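Local coordinates for L-talarate/galactarate dehydratase (Salmonella typhimurium, PDB 2PP0), which catalyses the magnesium-dependent dehydration of L-talarate and galactarate to 5-keto-4-deoxy-D-glucarate and, in competition with it, the epimerisation of L-talarate to galactarate, at residues A47-G52 and S81-G86; D98-E103 and D109-K114; T235-G240 and A268-P273. All coordinates share one frame; numbering follows the deposited sequence.

In the fold
From the N terminus, contact 1 comes first: helix 47-50 meets the loop after strand 74-81, closing an excursion that holds strand 57-69 and nearly all of strand 74-81. Contact 2 follows a helix later, where the loop after helix 86-96 folds onto helix 108-118, a short closure with five residues between its segments. Both belong to the N-terminal domain of the mandelate racemase/muconate lactonizing enzyme family. Contact 3 lies much farther along, in the barrel domain, and joins helix 233-243 to the end of helix 260-269. The three follow in series, with no nesting or crossing. Contacts 2 and 3 sit on opposite sides of the chain's centre, their own centres about 45 Å apart.

Contact 1 (A47-G52 and S81-G86); sequences AKVLTG and SKRAGG
Lys48 and Arg83 bring like charges together, NZ of Lys48 standing 3.9 Å from NH1 of Arg83. The lysine chain bends at its third and fourth torsions (chi3 -79°, chi4 66°), whereas that of Arg83 runs extended from CG to NE, and the two chains meet at a slant. Each cation has an anchor nearby: NZ of Lys48 forms a salt bridge with Asp46 and a hydrogen bond to Gln54, and NH2 of Arg83 donates to the carbonyl of Lys55. A water at the edge of the guanidinium, in its plane, accepts weak bonds from both, 3.4 Å from Lys48 NZ and 3.3 Å from Arg83 NH1. The van der Waals share is small: the Val49 methyl CG2 lies 3.7 Å from Arg83 NH2, a guanidinium nitrogen. Within the loop, Ser81 OG donates to Arg83 O at 2.9 Å from above the carbonyl plane. Lys48, Lys82 and Arg83 belong to the substrate-binding site, and the gathered cations are consistent with binding a dianionic sugar acid. In the fold, helix 47-50 faces the turn that leads from strand 74-81 into helix 86-96, while Arg83 also packs on Leu57 of strand 57-69.

Contact 2 (D98-E103 and D109-K114); sequences DNLLGE and DKIYTK
NZ of Lys114 is gripped by two acceptors of the other segment: it donates to Asn99 O at 2.7 Å and to Glu103 OE2 at 2.8 Å, the latter bond a salt bridge. It meets the carbonyl in its plane, on a lone pair, but reaches the carboxylate oxygen from above, 46° out of the plane. The lysine chain is extended throughout (chi1 175°), which carries its ammonium from the helix across to the loop; Glu103, bent at its second torsion (chi2 -66°), comes from the opposite direction. Asn99 also lies against the lysine, its OD1 3.7 Å from Lys114 CE, while its ND2 donates to the carbonyl of Ile96. Beside this polar cluster, Leu100 CD2 presses tightly on Ile111 CG2 at 3.5 Å, the two side chains at about a right angle, and Ile111 CD1 touches Glu103 CB at 4.0 Å. A type II beta turn from Leu100 to Glu103, with Gly102 at positive phi, brings Glu103 back toward the helix. This is structural packing within the family's N-terminal domain, away from the substrate and metal sites: the loop folds back on helix 108-118, Leu100 and Ile111 continue onto helix 127-146, and Leu100 also touches strand 28-40.

Contact 3 (T235-G240 and A268-P273); sequences TAIRMG and AALDTP
Ile237 turns its CG1 anti to the backbone N (chi1 -179°) and then bends at the second torsion (chi2 59°), which swings CD1 off the helix toward the other segment. Leu270 has CG anti to its carbonyl carbon (chi1 -60°), and both of its methyls meet the helix. The two side chains meet at a slant, Ile237 CD1 lying 4.2 Å from Leu270 CD2. The same isoleucine methyl also touches Ala269 CB, at 4.3 Å, and thereby reaches both residues at the join between helix 260-269 and the loop that follows it. Leu270 goes further and lies against bare backbone: its CD2 is 3.7 Å from Gly240 C, and its CD1 is 3.9 Å from Gly240 CA. Gly240 has no CB on this side, and the leucine methyls settle on its backbone.

Helices 233-243 and 260-269 are successive outer helices of the beta/alpha-barrel of the enolase superfamily, following strands 223-226 and 251-252 of its parallel sheet. The contact is therefore packing between neighbours on the outside of the barrel, and all that meets here is apolar side chain and backbone. Leu270 is the first residue to leave helical geometry, so the leucine is set just where the chain turns from helix 260-269 toward strand 274-276. The side chain of Leu270 lies about 12 Å from that of Glu252, a magnesium ligand. Polar links flank the hydrophobic patch: Glu244, in the loop beyond helix 233-243, accepts a hydrogen bond from Thr272 OG1, and Leu270 packs on it too. Elsewhere along the same helix pair, Ala236 and Ile237 touch Leu266 of helix 260-269.

Contact 1 (A47-G52 and S81-G86)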
loop_
_atom_site.group_PDB
_atom_site.type_symbol
_atom_site.label_atom_id
_atom_site.label_comp_id
_atom_site.label_asym_id
_atom_site.label_seq_id
_atom_site.Cartn_x
_atom_site.Cartn_y
_atom_site.Cartn_z
ATOM N N ALA B 47 28.460 -6.624 -19.801
ATOM C CA ALA B 47 28.540 -7.838 -20.610
ATOM C C ALA B 47 27.684 -7.788 -21.880
ATOM O O ALA B 47 27.971 -8.487 -22.854
ATOM C CB ALA B 47 28.152 -9.050 -19.770
ATOM N N LYS B 48 26.634 -6.975 -21.872
ATOM C CA LYS B 48 25.757 -6.862 -23.038
ATOM C C LYS B 48 26.517 -6.317 -24.246
ATOM O O LYS B 48 26.178 -6.616 -25.395
ATOM C CB LYS B 48 24.563 -5.954 -22.722
ATOM C CG LYS B 48 23.628 -6.520 -21.658
ATOM C CD LYS B 48 22.413 -5.626 -21.433
ATOM C CE LYS B 48 22.722 -4.420 -20.546
ATOM N NZ LYS B 48 23.666 -3.435 -21.148
ATOM N N VAL B 49 27.544 -5.516 -23.976
ATOM C CA VAL B 49 28.362 -4.932 -25.030
ATOM C C VAL B 49 29.474 -5.898 -25.445
ATOM O O VAL B 49 29.727 -6.081 -26.634
ATOM C CB VAL B 49 29.011 -3.605 -24.571
ATOM C CG1 VAL B 49 29.878 -3.032 -25.690
ATOM C CG2 VAL B 49 27.936 -2.612 -24.161
ATOM N N LEU B 50 30.128 -6.516 -24.463
ATOM C CA LEU B 50 31.215 -7.454 -24.742
ATOM C C LEU B 50 30.777 -8.728 -25.457
ATOM O O LEU B 50 31.609 -9.439 -26.013
ATOM C CB LEU B 50 31.958 -7.816 -23.451
ATOM C CG LEU B 50 33.072 -6.846 -23.038
ATOM C CD1 LEU B 50 32.485 -5.475 -22.732
ATOM C CD2 LEU B 50 33.813 -7.402 -21.828
ATOM N N THR B 51 29.480 -9.023 -25.441
ATOM C CA THR B 51 28.967 -10.207 -26.126
ATOM C C THR B 51 28.406 -9.801 -27.489
ATOM O O THR B 51 27.953 -10.647 -28.262
ATOM C CB THR B 51 27.843 -10.898 -25.326
ATOM O OG1 THR B 51 26.740 -9.994 -25.169
ATOM C CG2 THR B 51 28.356 -11.350 -23.962
ATOM N N GLY B 52 28.420 -8.497 -27.759
ATOM C CA GLY B 52 27.939 -7.984 -29.030
ATOM C C GLY B 52 26.461 -7.646 -29.143
ATOM O O GLY B 52 26.000 -7.292 -30.225
ATOM N N SER B 81 15.869 6.382 -19.883
ATOM C CA SER B 81 16.070 5.335 -20.868
ATOM C C SER B 81 17.550 5.277 -21.180
ATOM O O SER B 81 18.186 6.306 -21.402
ATOM C CB SER B 81 15.283 5.613 -22.150
ATOM O OG SER B 81 15.465 4.545 -23.072
ATOM N N LYS B 82 18.110 4.075 -21.140
ATOM C CA LYS B 82 19.510 3.891 -21.473
ATOM C C LYS B 82 19.460 3.238 -22.846
ATOM O O LYS B 82 19.109 2.069 -22.978
ATOM C CB LYS B 82 20.203 3.008 -20.431
ATOM C CG LYS B 82 20.352 3.738 -19.101
ATOM C CD LYS B 82 21.098 2.957 -18.043
ATOM C CE LYS B 82 21.110 3.773 -16.744
ATOM N NZ LYS B 82 21.904 3.157 -15.646
ATOM N N ARG B 83 19.784 4.038 -23.858
ATOM C CA ARG B 83 19.754 3.657 -25.265
ATOM C C ARG B 83 18.349 4.004 -25.762
ATOM O O ARG B 83 17.619 4.723 -25.079
ATOM C CB ARG B 83 20.075 2.166 -25.458
ATOM C CG ARG B 83 21.504 1.821 -25.056
ATOM C CD ARG B 83 21.897 0.404 -25.429
ATOM N NE ARG B 83 23.295 0.135 -25.094
ATOM C CZ ARG B 83 23.758 -0.053 -23.860
ATOM N NH1 ARG B 83 22.935 -0.009 -22.812
ATOM N NH2 ARG B 83 25.055 -0.277 -23.669
ATOM N N ALA B 84 17.965 3.508 -26.932
ATOM C CA ALA B 84 16.654 3.834 -27.490
ATOM C C ALA B 84 15.484 3.648 -26.522
ATOM O O ALA B 84 15.409 2.651 -25.795
ATOM C CB ALA B 84 16.414 3.029 -28.762
ATOM N N GLY B 85 14.568 4.615 -26.531
ATOM C CA GLY B 85 13.409 4.553 -25.657
ATOM C C GLY B 85 12.984 5.900 -25.089
ATOM O O GLY B 85 11.805 6.108 -24.814
ATOM N N GLY B 86 13.937 6.815 -24.928
ATOM C CA GLY B 86 13.632 8.129 -24.374
ATOM C C GLY B 86 12.740 9.013 -25.229
ATOM O O GLY B 86 11.891 9.731 -24.704
HETATM O O HOH W 1 24.006 -0.366 -19.675
#

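Contact 2 (D98-E103 and D109-K114)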
loop_
_atom_site.group_PDB
_atom_site.type_symbol
_atom_site.label_atom_id
_atom_site.label_comp_id
_atom_site.label_asym_id
_atom_site.label_seq_id
_atom_site.Cartn_x
_atom_site.Cartn_y
_atom_site.Cartn_z
ATOM N N ASP B 98 -2.074 16.280 -20.763
ATOM C CA ASP B 98 -3.222 17.178 -20.665
ATOM C C ASP B 98 -4.343 16.620 -19.785
ATOM O O ASP B 98 -5.105 17.376 -19.182
ATOM C CB ASP B 98 -3.756 17.481 -22.065
ATOM C CG ASP B 98 -3.632 16.291 -22.997
ATOM O OD1 ASP B 98 -2.487 15.970 -23.421
ATOM O OD2 ASP B 98 -4.676 15.671 -23.296
ATOM N N ASN B 99 -4.436 15.296 -19.709
ATOM C CA ASN B 99 -5.458 14.632 -18.896
ATOM C C ASN B 99 -5.350 14.947 -17.402
ATOM O O ASN B 99 -6.293 14.733 -16.649
ATOM C CB ASN B 99 -5.364 13.121 -19.087
ATOM C CG ASN B 99 -5.826 12.690 -20.456
ATOM O OD1 ASN B 99 -7.021 12.661 -20.730
ATOM N ND2 ASN B 99 -4.881 12.372 -21.329
ATOM N N LEU B 100 -4.193 15.444 -16.985
ATOM C CA LEU B 100 -3.943 15.777 -15.588
ATOM C C LEU B 100 -4.655 17.050 -15.132
ATOM O O LEU B 100 -4.958 17.204 -13.950
ATOM C CB LEU B 100 -2.436 15.940 -15.357
ATOM C CG LEU B 100 -1.557 14.690 -15.461
ATOM C CD1 LEU B 100 -0.095 15.095 -15.559
ATOM C CD2 LEU B 100 -1.791 13.790 -14.250
ATOM N N LEU B 101 -4.923 17.962 -16.060
ATOM C CA LEU B 101 -5.571 19.221 -15.693
ATOM C C LEU B 101 -6.959 19.021 -15.094
ATOM O O LEU B 101 -7.791 18.302 -15.650
ATOM C CB LEU B 101 -5.642 20.163 -16.905
ATOM C CG LEU B 101 -4.303 20.485 -17.586
ATOM C CD1 LEU B 101 -4.516 21.533 -18.684
ATOM C CD2 LEU B 101 -3.309 20.998 -16.565
ATOM N N GLY B 102 -7.195 19.650 -13.945
ATOM C CA GLY B 102 -8.482 19.534 -13.281
ATOM C C GLY B 102 -8.640 18.318 -12.382
ATOM O O GLY B 102 -9.698 18.115 -11.785
ATOM N N GLU B 103 -7.596 17.506 -12.274
ATOM C CA GLU B 103 -7.658 16.311 -11.436
ATOM C C GLU B 103 -7.176 16.581 -10.009
ATOM O O GLU B 103 -6.277 17.396 -9.790
ATOM C CB GLU B 103 -6.802 15.196 -12.046
ATOM C CG GLU B 103 -7.320 14.635 -13.379
ATOM C CD GLU B 103 -8.643 13.910 -13.231
ATOM O OE1 GLU B 103 -8.781 13.123 -12.274
ATOM O OE2 GLU B 103 -9.543 14.115 -14.072
ATOM N N ASP B 109 -3.850 6.715 -7.885
ATOM C CA ASP B 109 -4.236 5.531 -8.656
ATOM C C ASP B 109 -5.359 5.884 -9.608
ATOM O O ASP B 109 -5.445 5.341 -10.706
ATOM C CB ASP B 109 -4.738 4.397 -7.759
ATOM C CG ASP B 109 -3.629 3.697 -7.021
ATOM O OD1 ASP B 109 -2.522 3.567 -7.585
ATOM O OD2 ASP B 109 -3.877 3.256 -5.879
ATOM N N LYS B 110 -6.234 6.784 -9.171
ATOM C CA LYS B 110 -7.359 7.202 -9.992
ATOM C C LYS B 110 -6.836 7.888 -11.252
ATOM O O LYS B 110 -7.337 7.649 -12.354
ATOM C CB LYS B 110 -8.262 8.148 -9.200
ATOM C CG LYS B 110 -9.589 8.457 -9.869
ATOM C CD LYS B 110 -10.398 9.432 -9.022
ATOM C CE LYS B 110 -11.745 9.730 -9.650
ATOM N NZ LYS B 110 -12.595 10.557 -8.748
ATOM N N ILE B 111 -5.814 8.725 -11.087
ATOM C CA ILE B 111 -5.205 9.433 -12.211
ATOM C C ILE B 111 -4.443 8.446 -13.100
ATOM O O ILE B 111 -4.496 8.524 -14.327
ATOM C CB ILE B 111 -4.226 10.522 -11.713
ATOM C CG1 ILE B 111 -5.010 11.658 -11.052
ATOM C CG2 ILE B 111 -3.412 11.069 -12.865
ATOM C CD1 ILE B 111 -4.127 12.679 -10.347
ATOM N N TYR B 112 -3.724 7.526 -12.467
ATOM C CA TYR B 112 -2.965 6.514 -13.194
ATOM C C TYR B 112 -3.922 5.788 -14.144
ATOM O O TYR B 112 -3.650 5.655 -15.333
ATOM C CB TYR B 112 -2.360 5.510 -12.209
ATOM C CG TYR B 112 -1.095 4.861 -12.700
ATOM C CD1 TYR B 112 0.130 5.148 -12.102
ATOM C CD2 TYR B 112 -1.115 3.968 -13.773
ATOM C CE1 TYR B 112 1.303 4.564 -12.555
ATOM C CE2 TYR B 112 0.054 3.382 -14.238
ATOM C CZ TYR B 112 1.257 3.682 -13.629
ATOM O OH TYR B 112 2.419 3.118 -14.097
ATOM N N THR B 113 -5.047 5.326 -13.605
ATOM C CA THR B 113 -6.053 4.620 -14.395
ATOM C C THR B 113 -6.572 5.467 -15.560
ATOM O O THR B 113 -6.787 4.954 -16.663
ATOM C CB THR B 113 -7.226 4.179 -13.496
ATOM O OG1 THR B 113 -6.753 3.194 -12.568
ATOM C CG2 THR B 113 -8.358 3.582 -14.323
ATOM N N LYS B 114 -6.769 6.762 -15.324
ATOM C CA LYS B 114 -7.244 7.654 -16.381
ATOM C C LYS B 114 -6.194 7.765 -17.477
ATOM O O LYS B 114 -6.528 7.837 -18.658
ATOM C CB LYS B 114 -7.531 9.054 -15.828
ATOM C CG LYS B 114 -7.925 10.061 -16.900
ATOM C CD LYS B 114 -8.183 11.442 -16.313
ATOM C CE LYS B 114 -8.672 12.420 -17.380
ATOM N NZ LYS B 114 -8.864 13.787 -16.809
#

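Contact 3 (T235-G240 and A268-P273)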
loop_
_atom_site.group_PDB
_atom_site.type_symbol
_atom_site.label_atom_id
_atom_site.label_comp_id
_atom_site.label_asym_id
_atom_site.label_seq_id
_atom_site.Cartn_x
_atom_site.Cartn_y
_atom_site.Cartn_z
ATOM N N THR B 235 26.540 -22.313 -18.378
ATOM C CA THR B 235 27.603 -21.474 -17.851
ATOM C C THR B 235 27.229 -20.891 -16.493
ATOM O O THR B 235 28.057 -20.839 -15.587
ATOM C CB THR B 235 27.925 -20.334 -18.830
ATOM O OG1 THR B 235 28.228 -20.892 -20.117
ATOM C CG2 THR B 235 29.119 -19.531 -18.344
ATOM N N ALA B 236 25.974 -20.476 -16.354
ATOM C CA ALA B 236 25.490 -19.892 -15.106
ATOM C C ALA B 236 25.722 -20.799 -13.897
ATOM O O ALA B 236 26.217 -20.350 -12.865
ATOM C CB ALA B 236 24.006 -19.559 -15.229
ATOM N N ILE B 237 25.370 -22.076 -14.018
ATOM C CA ILE B 237 25.553 -22.996 -12.900
ATOM C C ILE B 237 27.029 -23.273 -12.623
ATOM O O ILE B 237 27.448 -23.333 -11.465
ATOM C CB ILE B 237 24.814 -24.338 -13.134
ATOM C CG1 ILE B 237 25.008 -25.254 -11.921
ATOM C CG2 ILE B 237 25.331 -25.016 -14.394
ATOM C CD1 ILE B 237 24.494 -24.671 -10.617
ATOM N N ARG B 238 27.813 -23.429 -13.686
ATOM C CA ARG B 238 29.243 -23.688 -13.550
ATOM C C ARG B 238 29.941 -22.499 -12.889
ATOM O O ARG B 238 30.748 -22.675 -11.976
ATOM C CB ARG B 238 29.858 -23.980 -14.924
ATOM C CG ARG B 238 31.360 -24.209 -14.903
ATOM C CD ARG B 238 31.826 -24.975 -16.141
ATOM N NE ARG B 238 31.323 -24.397 -17.386
ATOM C CZ ARG B 238 31.622 -23.179 -17.832
ATOM N NH1 ARG B 238 32.430 -22.388 -17.134
ATOM N NH2 ARG B 238 31.112 -22.750 -18.981
ATOM N N MET B 239 29.631 -21.291 -13.344
ATOM C CA MET B 239 30.227 -20.104 -12.745
ATOM C C MET B 239 29.710 -19.949 -11.317
ATOM O O MET B 239 30.435 -19.501 -10.431
ATOM C CB MET B 239 29.885 -18.856 -13.560
ATOM C CG MET B 239 30.704 -18.712 -14.836
ATOM S SD MET B 239 32.459 -18.441 -14.508
ATOM C CE MET B 239 32.562 -16.675 -14.760
ATOM N N GLY B 240 28.455 -20.334 -11.100
ATOM C CA GLY B 240 27.860 -20.231 -9.778
ATOM C C GLY B 240 28.542 -21.118 -8.757
ATOM O O GLY B 240 28.729 -20.720 -7.609
ATOM N N ALA B 268 17.640 -22.313 -6.399
ATOM C CA ALA B 268 17.433 -23.499 -5.583
ATOM C C ALA B 268 18.711 -24.325 -5.468
ATOM O O ALA B 268 18.962 -24.945 -4.436
ATOM C CB ALA B 268 16.309 -24.352 -6.166
ATOM N N ALA B 269 19.522 -24.313 -6.521
ATOM C CA ALA B 269 20.759 -25.088 -6.544
ATOM C C ALA B 269 21.928 -24.449 -5.805
ATOM O O ALA B 269 22.808 -25.147 -5.299
ATOM C CB ALA B 269 21.164 -25.369 -7.990
ATOM N N LEU B 270 21.945 -23.125 -5.739
ATOM C CA LEU B 270 23.043 -22.443 -5.073
ATOM C C LEU B 270 22.664 -21.871 -3.714
ATOM O O LEU B 270 21.496 -21.565 -3.451
ATOM C CB LEU B 270 23.576 -21.322 -5.971
ATOM C CG LEU B 270 24.121 -21.744 -7.339
ATOM C CD1 LEU B 270 24.305 -20.517 -8.216
ATOM C CD2 LEU B 270 25.438 -22.488 -7.164
ATOM N N ASP B 271 23.666 -21.748 -2.849
ATOM C CA ASP B 271 23.482 -21.183 -1.519
ATOM C C ASP B 271 23.579 -19.672 -1.667
ATOM O O ASP B 271 22.915 -18.921 -0.952
ATOM C CB ASP B 271 24.565 -21.690 -0.564
ATOM C CG ASP B 271 24.225 -23.045 0.035
ATOM O OD1 ASP B 271 23.168 -23.605 -0.323
ATOM O OD2 ASP B 271 25.011 -23.547 0.869
ATOM N N THR B 272 24.415 -19.232 -2.607
ATOM C CA THR B 272 24.577 -17.810 -2.871
ATOM C C THR B 272 23.251 -17.279 -3.392
ATOM O O THR B 272 22.598 -17.920 -4.216
ATOM C CB THR B 272 25.639 -17.542 -3.953
ATOM O OG1 THR B 272 26.904 -18.052 -3.520
ATOM C CG2 THR B 272 25.759 -16.046 -4.218
ATOM N N PRO B 273 22.826 -16.109 -2.905
ATOM C CA PRO B 273 21.561 -15.533 -3.362
ATOM C C PRO B 273 21.599 -15.162 -4.841
ATOM O O PRO B 273 22.650 -14.802 -5.375
ATOM C CB PRO B 273 21.404 -14.305 -2.467
ATOM C CG PRO B 273 22.068 -14.744 -1.187
ATOM C CD PRO B 273 23.323 -15.405 -1.707
#